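Local coordinates for long form salivary protein D7L (Phlebotomus duboscqi, PDB 6MT7), which binds and sequesters cysteinyl leukotrienes and a thromboxane A2 analogue, so modulating sand fly blood feeding and inhibiting collagen-induced platelet aggregation, at residues 71-83 with 104-117. Sequence-based numbering, arbitrary orientation.
With TRT (fragment of triton X-100), chain C.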
# COMPACT_ATOMS: atom_id res chain seq x y z
N GLN A 71 -9.35 -7.43 9.92
CA GLN A 71 -9.57 -7.71 8.50
C GLN A 71 -10.40 -8.98 8.33
O GLN A 71 -11.35 -9.01 7.55
CB GLN A 71 -8.24 -7.83 7.76
CG GLN A 71 -8.42 -7.89 6.23
CD GLN A 71 -8.62 -6.49 5.64
OE1 GLN A 71 -8.30 -5.49 6.28
NE2 GLN A 71 -9.14 -6.42 4.43
N PHE A 72 -10.03 -10.04 9.05
CA PHE A 72 -10.80 -11.28 8.94
C PHE A 72 -12.23 -11.07 9.40
O PHE A 72 -13.18 -11.46 8.71
CB PHE A 72 -10.13 -12.38 9.78
CG PHE A 72 -8.96 -13.02 9.11
CD1 PHE A 72 -9.13 -14.16 8.35
CD2 PHE A 72 -7.70 -12.50 9.27
CE1 PHE A 72 -8.04 -14.77 7.75
CE2 PHE A 72 -6.60 -13.10 8.66
CZ PHE A 72 -6.78 -14.23 7.90
N ASN A 73 -12.42 -10.44 10.55
CA ASN A 73 -13.77 -10.25 11.07
C ASN A 73 -14.62 -9.42 10.12
O ASN A 73 -15.79 -9.75 9.89
CB ASN A 73 -13.72 -9.60 12.45
CG ASN A 73 -13.22 -10.55 13.53
OD1 ASN A 73 -13.39 -11.77 13.42
ND2 ASN A 73 -12.61 -10.00 14.56
N SER A 74 -14.06 -8.36 9.56
CA SER A 74 -14.85 -7.48 8.71
C SER A 74 -15.24 -8.16 7.40
O SER A 74 -16.27 -7.83 6.81
CB SER A 74 -14.08 -6.19 8.43
OG SER A 74 -12.98 -6.46 7.58
N ARG A 75 -14.44 -9.12 6.95
CA ARG A 75 -14.70 -9.88 5.73
C ARG A 75 -15.45 -11.18 5.98
O ARG A 75 -15.63 -11.97 5.05
CB ARG A 75 -13.38 -10.18 5.02
CG ARG A 75 -12.57 -8.93 4.67
CD ARG A 75 -13.02 -8.31 3.36
NE ARG A 75 -12.92 -9.27 2.27
CZ ARG A 75 -13.95 -9.71 1.56
NH1 ARG A 75 -15.18 -9.27 1.80
NH2 ARG A 75 -13.74 -10.59 0.59
N SER A 76 -15.89 -11.43 7.23
CA SER A 76 -16.59 -12.66 7.61
C SER A 76 -15.78 -13.91 7.29
O SER A 76 -16.32 -14.90 6.79
CB SER A 76 -17.98 -12.73 6.95
OG SER A 76 -18.74 -11.56 7.18
N VAL A 77 -14.48 -13.88 7.58
CA VAL A 77 -13.60 -15.03 7.47
C VAL A 77 -13.18 -15.43 8.88
O VAL A 77 -12.78 -14.58 9.68
CB VAL A 77 -12.36 -14.74 6.61
CG1 VAL A 77 -11.53 -16.00 6.42
CG2 VAL A 77 -12.75 -14.15 5.26
N ALA A 78 -13.24 -16.73 9.16
CA ALA A 78 -12.84 -17.24 10.47
C ALA A 78 -11.40 -16.87 10.79
O ALA A 78 -10.52 -16.92 9.93
CB ALA A 78 -13.01 -18.76 10.53
N ILE A 79 -11.15 -16.49 12.04
CA ILE A 79 -9.79 -16.20 12.48
C ILE A 79 -8.95 -17.46 12.37
O ILE A 79 -9.30 -18.49 12.97
CB ILE A 79 -9.78 -15.66 13.93
CG1 ILE A 79 -10.68 -14.43 14.04
CG2 ILE A 79 -8.34 -15.35 14.35
CD1 ILE A 79 -10.28 -13.31 13.13
N PRO A 80 -7.83 -17.43 11.66
CA PRO A 80 -7.04 -18.66 11.49
C PRO A 80 -6.26 -19.02 12.75
O PRO A 80 -6.08 -18.21 13.67
CB PRO A 80 -6.10 -18.32 10.34
CG PRO A 80 -6.04 -16.84 10.29
CD PRO A 80 -7.30 -16.30 10.89
N GLY A 81 -5.82 -20.27 12.80
CA GLY A 81 -4.93 -20.70 13.86
C GLY A 81 -3.53 -20.15 13.66
O GLY A 81 -3.20 -19.56 12.63
N GLY A 82 -2.70 -20.34 14.68
CA GLY A 82 -1.30 -19.94 14.58
C GLY A 82 -1.05 -18.46 14.67
O GLY A 82 -0.01 -17.99 14.18
N ILE A 83 -1.97 -17.70 15.26
CA ILE A 83 -1.76 -16.26 15.42
C ILE A 83 -0.61 -15.99 16.38
O ILE A 83 0.09 -14.97 16.26
CB ILE A 83 -3.06 -15.58 15.88
CG1 ILE A 83 -4.17 -15.79 14.86
CG2 ILE A 83 -2.85 -14.08 16.14
CD1 ILE A 83 -3.84 -15.25 13.52
N PHE A 104 1.84 -19.06 8.75
CA PHE A 104 0.52 -18.43 8.78
C PHE A 104 -0.02 -18.25 7.37
O PHE A 104 -1.19 -18.54 7.09
CB PHE A 104 0.63 -17.10 9.52
CG PHE A 104 -0.61 -16.26 9.49
CD1 PHE A 104 -1.69 -16.57 10.30
CD2 PHE A 104 -0.68 -15.14 8.69
CE1 PHE A 104 -2.82 -15.77 10.29
CE2 PHE A 104 -1.82 -14.35 8.67
CZ PHE A 104 -2.88 -14.67 9.47
N PHE A 105 0.83 -17.80 6.45
CA PHE A 105 0.43 -17.69 5.05
C PHE A 105 0.14 -19.05 4.44
O PHE A 105 -0.96 -19.30 3.91
CB PHE A 105 1.52 -16.98 4.24
CG PHE A 105 1.22 -16.98 2.77
CD1 PHE A 105 0.28 -16.10 2.25
CD2 PHE A 105 1.83 -17.90 1.93
CE1 PHE A 105 -0.04 -16.11 0.90
CE2 PHE A 105 1.53 -17.92 0.58
CZ PHE A 105 0.59 -17.02 0.06
N ASN A 106 1.11 -19.96 4.52
CA ASN A 106 0.99 -21.25 3.84
C ASN A 106 -0.21 -22.04 4.33
O ASN A 106 -0.80 -22.81 3.57
CB ASN A 106 2.24 -22.09 4.03
CG ASN A 106 3.40 -21.63 3.18
OD1 ASN A 106 3.20 -21.04 2.12
ND2 ASN A 106 4.62 -21.92 3.62
N ASN A 107 -0.57 -21.89 5.61
CA ASN A 107 -1.62 -22.69 6.21
C ASN A 107 -3.00 -22.06 6.07
O ASN A 107 -3.99 -22.66 6.49
CB ASN A 107 -1.32 -22.94 7.70
CG ASN A 107 -0.03 -23.72 7.90
OD1 ASN A 107 0.48 -24.35 6.98
ND2 ASN A 107 0.50 -23.70 9.14
N ASN A 108 -3.09 -20.86 5.49
CA ASN A 108 -4.38 -20.19 5.39
C ASN A 108 -4.52 -19.44 4.07
O ASN A 108 -5.19 -18.41 4.03
CB ASN A 108 -4.57 -19.21 6.54
CG ASN A 108 -4.51 -19.89 7.88
OD1 ASN A 108 -5.48 -20.49 8.30
ND2 ASN A 108 -3.36 -19.82 8.54
N VAL A 109 -3.91 -19.96 2.99
CA VAL A 109 -3.74 -19.15 1.79
C VAL A 109 -5.08 -18.63 1.29
O VAL A 109 -5.24 -17.43 1.04
CB VAL A 109 -3.03 -19.95 0.68
CG1 VAL A 109 -2.79 -19.01 -0.52
CG2 VAL A 109 -1.74 -20.55 1.16
N ASN A 110 -6.04 -19.52 1.10
CA ASN A 110 -7.26 -19.09 0.43
C ASN A 110 -8.12 -18.19 1.33
O ASN A 110 -8.72 -17.24 0.83
CB ASN A 110 -8.01 -20.31 -0.10
CG ASN A 110 -7.32 -20.88 -1.35
OD1 ASN A 110 -6.81 -20.12 -2.17
ND2 ASN A 110 -7.24 -22.20 -1.45
N ASP A 111 -8.13 -18.43 2.65
CA ASP A 111 -8.80 -17.50 3.55
C ASP A 111 -8.12 -16.14 3.55
O ASP A 111 -8.78 -15.10 3.67
CB ASP A 111 -8.83 -18.04 4.98
CG ASP A 111 -9.93 -19.06 5.21
OD1 ASP A 111 -10.86 -19.16 4.39
OD2 ASP A 111 -9.85 -19.77 6.23
N LEU A 112 -6.79 -16.12 3.46
CA LEU A 112 -6.08 -14.85 3.37
C LEU A 112 -6.40 -14.13 2.06
O LEU A 112 -6.58 -12.91 2.05
CB LEU A 112 -4.58 -15.07 3.51
CG LEU A 112 -4.13 -15.32 4.96
CD1 LEU A 112 -2.69 -15.83 4.97
CD2 LEU A 112 -4.26 -14.04 5.77
N ARG A 113 -6.46 -14.87 0.95
CA ARG A 113 -6.86 -14.25 -0.30
C ARG A 113 -8.27 -13.69 -0.21
O ARG A 113 -8.55 -12.59 -0.72
CB ARG A 113 -6.72 -15.25 -1.45
CG ARG A 113 -5.26 -15.63 -1.70
CD ARG A 113 -5.11 -16.60 -2.88
NE ARG A 113 -5.59 -15.99 -4.12
CZ ARG A 113 -5.63 -16.61 -5.28
NH1 ARG A 113 -5.22 -17.87 -5.36
NH2 ARG A 113 -6.07 -15.98 -6.36
N THR A 114 -9.17 -14.40 0.47
CA THR A 114 -10.52 -13.87 0.66
C THR A 114 -10.49 -12.58 1.47
O THR A 114 -11.10 -11.57 1.09
CB THR A 114 -11.41 -14.90 1.36
OG1 THR A 114 -11.51 -16.10 0.57
CG2 THR A 114 -12.81 -14.32 1.58
N ALA A 115 -9.78 -12.59 2.60
CA ALA A 115 -9.79 -11.44 3.49
C ALA A 115 -9.12 -10.22 2.86
O ALA A 115 -9.52 -9.08 3.14
CB ALA A 115 -9.10 -11.79 4.80
N PHE A 116 -8.13 -10.42 1.99
CA PHE A 116 -7.38 -9.32 1.43
C PHE A 116 -7.65 -9.12 -0.06
O PHE A 116 -6.82 -8.53 -0.76
CB PHE A 116 -5.88 -9.51 1.69
CG PHE A 116 -5.52 -9.29 3.13
CD1 PHE A 116 -5.20 -8.02 3.60
CD2 PHE A 116 -5.58 -10.34 4.04
CE1 PHE A 116 -4.90 -7.81 4.93
CE2 PHE A 116 -5.29 -10.13 5.38
CZ PHE A 116 -4.94 -8.87 5.82
N TYR A 117 -8.81 -9.59 -0.53
CA TYR A 117 -9.27 -9.35 -1.91
C TYR A 117 -8.27 -9.85 -2.94
O TYR A 117 -8.09 -9.24 -3.99
CB TYR A 117 -9.57 -7.87 -2.14
CG TYR A 117 -10.63 -7.30 -1.22
CD1 TYR A 117 -11.98 -7.53 -1.45
CD2 TYR A 117 -10.28 -6.54 -0.12
CE1 TYR A 117 -12.95 -7.01 -0.61
CE2 TYR A 117 -11.23 -6.01 0.73
CZ TYR A 117 -12.57 -6.24 0.47
OH TYR A 117 -13.51 -5.72 1.33
C25 TRT C . -0.36 -8.61 -12.44
O24 TRT C . -0.97 -8.54 -11.16
C23 TRT C . -0.44 -9.48 -10.23
C22 TRT C . -0.90 -9.05 -8.84
O21 TRT C . -0.61 -10.03 -7.84
C20 TRT C . -1.14 -9.57 -6.60
C19 TRT C . -1.00 -10.66 -5.56
O18 TRT C . 0.28 -10.57 -4.94
C17 TRT C . 0.88 -11.84 -4.88
C16 TRT C . 0.85 -12.37 -3.46
O15 TRT C . 1.92 -11.81 -2.69
C12 TRT C . 1.83 -11.83 -1.31
C13 TRT C . 1.06 -12.79 -0.67
C14 TRT C . 0.97 -12.81 0.73
C11 TRT C . 2.50 -10.88 -0.56
C10 TRT C . 2.41 -10.89 0.83
C9 TRT C . 1.65 -11.85 1.49
C6 TRT C . 1.57 -11.83 2.99
C8 TRT C . 2.51 -12.93 3.48
C7 TRT C . 2.11 -10.50 3.51
C5 TRT C . 0.14 -12.16 3.47
C1 TRT C . -1.04 -11.17 3.34
C2 TRT C . -1.13 -10.40 2.03
C4 TRT C . -2.32 -11.98 3.48
C3 TRT C . -1.09 -10.15 4.47
O HOH W 1 -9.42 -18.90 8.69
O HOH W 2 -2.51 -21.20 10.87
O HOH W 3 -6.09 -22.22 10.53
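The end of helix 65-74 and the loop after it run along the last turn of helix 94-106, the following turn and helix 109-115, with F72 and A115 5.5 Å apart at CA. The F72 ring is a knob among F104, D111, L112 and A115. A115 CB sits over one ring face and P80 CD over the other. F72 CZ meets L112 CD2 at 3.3 Å.

Polar side chains close the C-terminal end of helix 109-115. Bends at chi2 (-84°) and chi3 fold R75 so that NE and NH2 both reach T114 O side-on, NH2 at 2.9 Å. Its guanidinium lies flat on the Y117 ring, planes 12° apart. Q71 NE2 donates almost straight to A115 O (3.0 Å, 168°), while R6 N bonds Q71 OE1.

At the other end, F104 CE1 meets P80 CG and I83 CD1. N108 ND2 bonds F104 O. One water joins N108 OD1 to G81 N, another N108 ND2 to G81 O.

A Schellman motif at S76 ends helix 65-74. Q71 CG packs on one face of F116, and the Triton fragment lies over the opposite face. Q71 and F72 thus back F116 and L112 of the Triton pocket, probably also the lipid-mediator site, in this PBP/GOBP-family, odorant-binding-protein-like helical domain.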